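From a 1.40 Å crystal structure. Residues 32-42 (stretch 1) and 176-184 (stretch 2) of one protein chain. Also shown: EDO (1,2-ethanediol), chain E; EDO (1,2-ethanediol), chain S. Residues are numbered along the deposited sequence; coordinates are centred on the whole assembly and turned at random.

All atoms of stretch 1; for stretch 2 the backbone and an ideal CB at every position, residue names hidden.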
# COMPACT_ATOMS: atom_id res chain seq x y z
N ALA A 32 11.68 11.60 18.93
CA ALA A 32 11.20 12.90 19.38
C ALA A 32 11.81 14.02 18.53
O ALA A 32 11.11 14.95 18.14
CB ALA A 32 11.55 13.12 20.84
N LYS A 33 13.10 13.92 18.24
CA LYS A 33 13.75 14.94 17.42
C LYS A 33 13.23 14.92 15.99
O LYS A 33 13.03 15.98 15.39
CB LYS A 33 15.28 14.80 17.45
CG LYS A 33 15.98 15.97 16.76
CD LYS A 33 17.47 16.00 17.01
CE LYS A 33 18.19 14.88 16.31
NZ LYS A 33 19.64 14.89 16.69
N ALA A 34 13.00 13.73 15.45
CA ALA A 34 12.42 13.62 14.11
C ALA A 34 11.05 14.27 14.03
O ALA A 34 10.73 14.94 13.04
CB ALA A 34 12.33 12.16 13.70
N GLN A 35 10.24 14.08 15.06
CA GLN A 35 8.92 14.68 15.08
C GLN A 35 8.99 16.20 15.11
O GLN A 35 8.27 16.88 14.36
CB GLN A 35 8.11 14.16 16.27
CG GLN A 35 6.71 14.74 16.33
CD GLN A 35 5.90 14.39 15.10
OE1 GLN A 35 6.12 13.36 14.46
NE2 GLN A 35 4.96 15.27 14.74
N GLU A 36 9.87 16.74 15.94
CA GLU A 36 10.06 18.18 15.99
C GLU A 36 10.59 18.69 14.65
O GLU A 36 10.13 19.72 14.14
CB GLU A 36 11.04 18.52 17.10
CG GLU A 36 11.28 20.00 17.30
CD GLU A 36 12.05 20.26 18.58
OE1 GLU A 36 13.28 20.49 18.49
OE2 GLU A 36 11.44 20.20 19.66
N ALA A 37 11.54 17.97 14.07
CA ALA A 37 12.09 18.37 12.78
C ALA A 37 11.03 18.36 11.70
O ALA A 37 10.99 19.26 10.87
CB ALA A 37 13.27 17.49 12.40
N PHE A 38 10.17 17.34 11.69
CA PHE A 38 9.10 17.23 10.71
C PHE A 38 8.16 18.43 10.76
O PHE A 38 7.72 18.92 9.72
CB PHE A 38 8.30 15.94 10.90
CG PHE A 38 7.07 15.87 10.03
CD1 PHE A 38 7.19 15.81 8.65
CD2 PHE A 38 5.80 15.87 10.60
CE1 PHE A 38 6.06 15.76 7.84
CE2 PHE A 38 4.66 15.81 9.79
CZ PHE A 38 4.80 15.75 8.41
N GLN A 39 7.86 18.90 11.96
CA GLN A 39 6.92 20.01 12.09
C GLN A 39 7.40 21.26 11.36
O GLN A 39 6.60 22.00 10.79
CB GLN A 39 6.61 20.29 13.56
CG GLN A 39 5.62 19.29 14.13
CD GLN A 39 4.37 19.18 13.27
OE1 GLN A 39 3.80 20.19 12.84
NE2 GLN A 39 3.95 17.95 13.01
N ALA A 40 8.72 21.46 11.34
CA ALA A 40 9.29 22.57 10.59
C ALA A 40 9.55 22.20 9.13
O ALA A 40 9.32 23.00 8.24
CB ALA A 40 10.58 23.04 11.25
N TYR A 41 10.00 20.97 8.90
CA TYR A 41 10.42 20.55 7.57
C TYR A 41 9.25 20.49 6.60
O TYR A 41 9.40 20.81 5.42
CB TYR A 41 11.17 19.21 7.63
CG TYR A 41 11.80 18.81 6.32
CD1 TYR A 41 12.85 19.55 5.78
CD2 TYR A 41 11.36 17.70 5.62
CE1 TYR A 41 13.44 19.20 4.58
CE2 TYR A 41 11.94 17.33 4.42
CZ TYR A 41 12.97 18.10 3.90
OH TYR A 41 13.56 17.75 2.71
N ARG A 42 8.08 20.11 7.10
CA ARG A 42 6.89 20.04 6.26
C ARG A 42 6.51 21.43 5.73
O ARG A 42 5.78 21.53 4.75
CB ARG A 42 5.72 19.40 7.04
CG ARG A 42 5.08 20.34 8.07
CD ARG A 42 4.27 19.65 9.15
NE ARG A 42 3.15 18.86 8.65
CZ ARG A 42 2.17 18.38 9.42
NH1 ARG A 42 2.18 18.64 10.73
NH2 ARG A 42 1.19 17.66 8.90
N UNK A 176 22.94 20.15 3.81
CA UNK A 176 22.14 21.21 4.39
C UNK A 176 20.80 20.78 4.96
O UNK A 176 20.08 21.62 5.48
CB UNK A 176 21.90 22.29 3.33
N UNK A 177 20.46 19.50 4.87
CA UNK A 177 19.18 19.06 5.43
C UNK A 177 19.18 19.27 6.94
O UNK A 177 20.12 18.84 7.61
CB UNK A 177 18.91 17.59 5.09
N UNK A 178 18.14 19.93 7.47
CA UNK A 178 18.12 20.22 8.92
C UNK A 178 18.22 18.97 9.80
O UNK A 178 17.80 17.86 9.42
CB UNK A 178 16.84 20.97 9.27
N UNK A 179 18.77 19.16 10.99
CA UNK A 179 18.93 18.09 11.97
C UNK A 179 17.58 17.43 12.25
O UNK A 179 16.58 18.11 12.49
CB UNK A 179 19.54 18.63 13.26
N UNK A 180 17.55 16.11 12.23
CA UNK A 180 16.33 15.36 12.49
C UNK A 180 15.54 14.99 11.25
O UNK A 180 14.59 14.21 11.33
CB UNK A 180 15.43 16.17 13.43
N UNK A 181 15.91 15.56 10.11
CA UNK A 181 15.22 15.22 8.88
C UNK A 181 15.60 13.83 8.39
O UNK A 181 14.77 13.11 7.83
CB UNK A 181 15.53 16.26 7.80
N UNK A 182 16.86 13.45 8.58
CA UNK A 182 17.30 12.10 8.28
C UNK A 182 18.21 11.63 9.41
O UNK A 182 19.17 12.32 9.75
CB UNK A 182 18.02 12.04 6.93
N UNK A 183 17.92 10.47 9.98
CA UNK A 183 18.76 9.94 11.04
C UNK A 183 19.03 8.47 10.83
O UNK A 183 18.10 7.68 10.66
CB UNK A 183 18.11 10.17 12.41
N UNK A 184 20.30 8.11 10.87
CA UNK A 184 20.72 6.72 10.90
C UNK A 184 20.62 6.17 12.31
O UNK A 184 21.14 6.75 13.26
CB UNK A 184 22.15 6.57 10.37
C1 EDO E . 21.28 14.66 8.64
O1 EDO E . 21.65 15.35 9.83
C2 EDO E . 20.18 15.42 7.90
O2 EDO E . 19.01 15.53 8.72
C1 EDO S . 4.99 19.63 2.68
O1 EDO S . 3.83 20.03 3.43
C2 EDO S . 4.79 19.70 1.17
O2 EDO S . 5.36 18.56 0.51

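Position 176 lies out of reach of stretch 1. Its phi is 116°, and a positive phi by itself favours glycine. The residue is Gly176, which follows a helix and closes it in a Schellman motif.

At position 177 the CA-to-CB bond points sideways, and nothing of stretch 1 lies within 5.5 Å of the ideal CB. A long or aromatic side chain could reach the Tyr41 ring. The residue is Phe177. Its end comes nearer, and Phe177 CE1 is 3.3 Å from Tyr41 OH, which sits at the edge of the Phe177 ring.

Position 178 points toward stretch 1, with its ideal CB 5.5 Å from Tyr41 CD1. Phi of -57° and psi of 152° are open to proline, and a modest apolar residue would also suit. The residue is Pro178. Pro178 CD lies 4.4 Å from Tyr41 CD1, and the residue opens a type II turn that runs to 181.

Position 179 points sideways. Its ideal CB is 5.0 Å from Lys33 CE. The lysine offers a positive charge, so an acidic chain long enough to reach it is attractive, though many polar residues would fit. The residue is Glu179. Its extended chain (chi1 and chi2 both t) brings Glu179 OE2 to 2.8 Å from Lys33 NZ, a hydrogen-bonded salt bridge.

Position 180 faces the helix directly. An ideal CB would lie 2.7 Å from Ala37 CB, a clash, and 3.1 Å from Lys33 O. Phi is 94°, and a CB would also jam against the preceding carbonyl. Both arguments call for glycine, and the residue is Gly180. The close approach lets Ala34 CA meet Gly180 O at 3.6 Å in a CA-H...O contact.

Position 181 points toward stretch 1, with the ideal CB 4.7 Å from Tyr41 CD1 and 5.3 Å from Ala37 CB. This apolar surface suits valine, isoleucine or leucine. The residue is Val181. Val181 CG2 is 3.6 Å from Tyr41 CD1, and Val181 CG1 lies 3.9 Å from the centroid of the Tyr41 ring, over its face, in a CH-pi contact.

Position 182 points away, so stretch 1 sets no preference. The residue is Phe182. Phe182 N donates to O2 of the chain E ethanediol at 3.0 Å.

Position 183 points toward stretch 1, but its ideal CB touches nothing there. A longer chain is needed, and polar or apolar ones could serve. The residue is Gln183. Gln183 NE2 is 3.7 Å from Ala34 CB, and Gln183 OE1 is 3.2 Å from Lys33 CE. A water links Lys33 NZ to Gln183 OE1, the latter bond weak.

Position 184 is out of reach, so stretch 1 sets no preference. The residue is Thr184.

Stretch 2 176-184: GFPEGVFQT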
# COMPACT_ATOMS: atom_id res chain seq x y z
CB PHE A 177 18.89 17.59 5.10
CG PHE A 177 18.48 17.36 3.68
CD1 PHE A 177 17.17 17.63 3.27
CD2 PHE A 177 19.38 16.85 2.75
CE1 PHE A 177 16.79 17.42 1.96
CE2 PHE A 177 18.99 16.62 1.43
CZ PHE A 177 17.70 16.91 1.05
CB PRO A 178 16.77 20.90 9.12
CG PRO A 178 16.49 21.57 7.80
CD PRO A 178 17.03 20.60 6.76
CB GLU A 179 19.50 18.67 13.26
CG GLU A 179 19.75 17.64 14.34
CD GLU A 179 20.37 18.23 15.59
OE1 GLU A 179 20.57 19.45 15.66
OE2 GLU A 179 20.64 17.45 16.52
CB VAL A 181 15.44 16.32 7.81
CG1 VAL A 181 14.99 15.85 6.42
CG2 VAL A 181 14.71 17.59 8.22
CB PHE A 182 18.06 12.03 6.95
CG PHE A 182 18.44 10.63 6.54
CD1 PHE A 182 19.55 10.00 7.10
CD2 PHE A 182 17.70 9.95 5.60
CE1 PHE A 182 19.90 8.70 6.74
CE2 PHE A 182 18.04 8.65 5.22
CZ PHE A 182 19.14 8.03 5.80
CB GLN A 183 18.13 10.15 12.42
CG GLN A 183 17.98 11.61 12.84
CD GLN A 183 17.28 11.73 14.18
OE1 GLN A 183 17.93 11.86 15.23
NE2 GLN A 183 15.96 11.68 14.16
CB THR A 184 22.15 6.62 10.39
OG1 THR A 184 22.13 6.81 8.98
CG2 THR A 184 22.77 5.26 10.72
O HOH W 1 20.73 13.40 14.36
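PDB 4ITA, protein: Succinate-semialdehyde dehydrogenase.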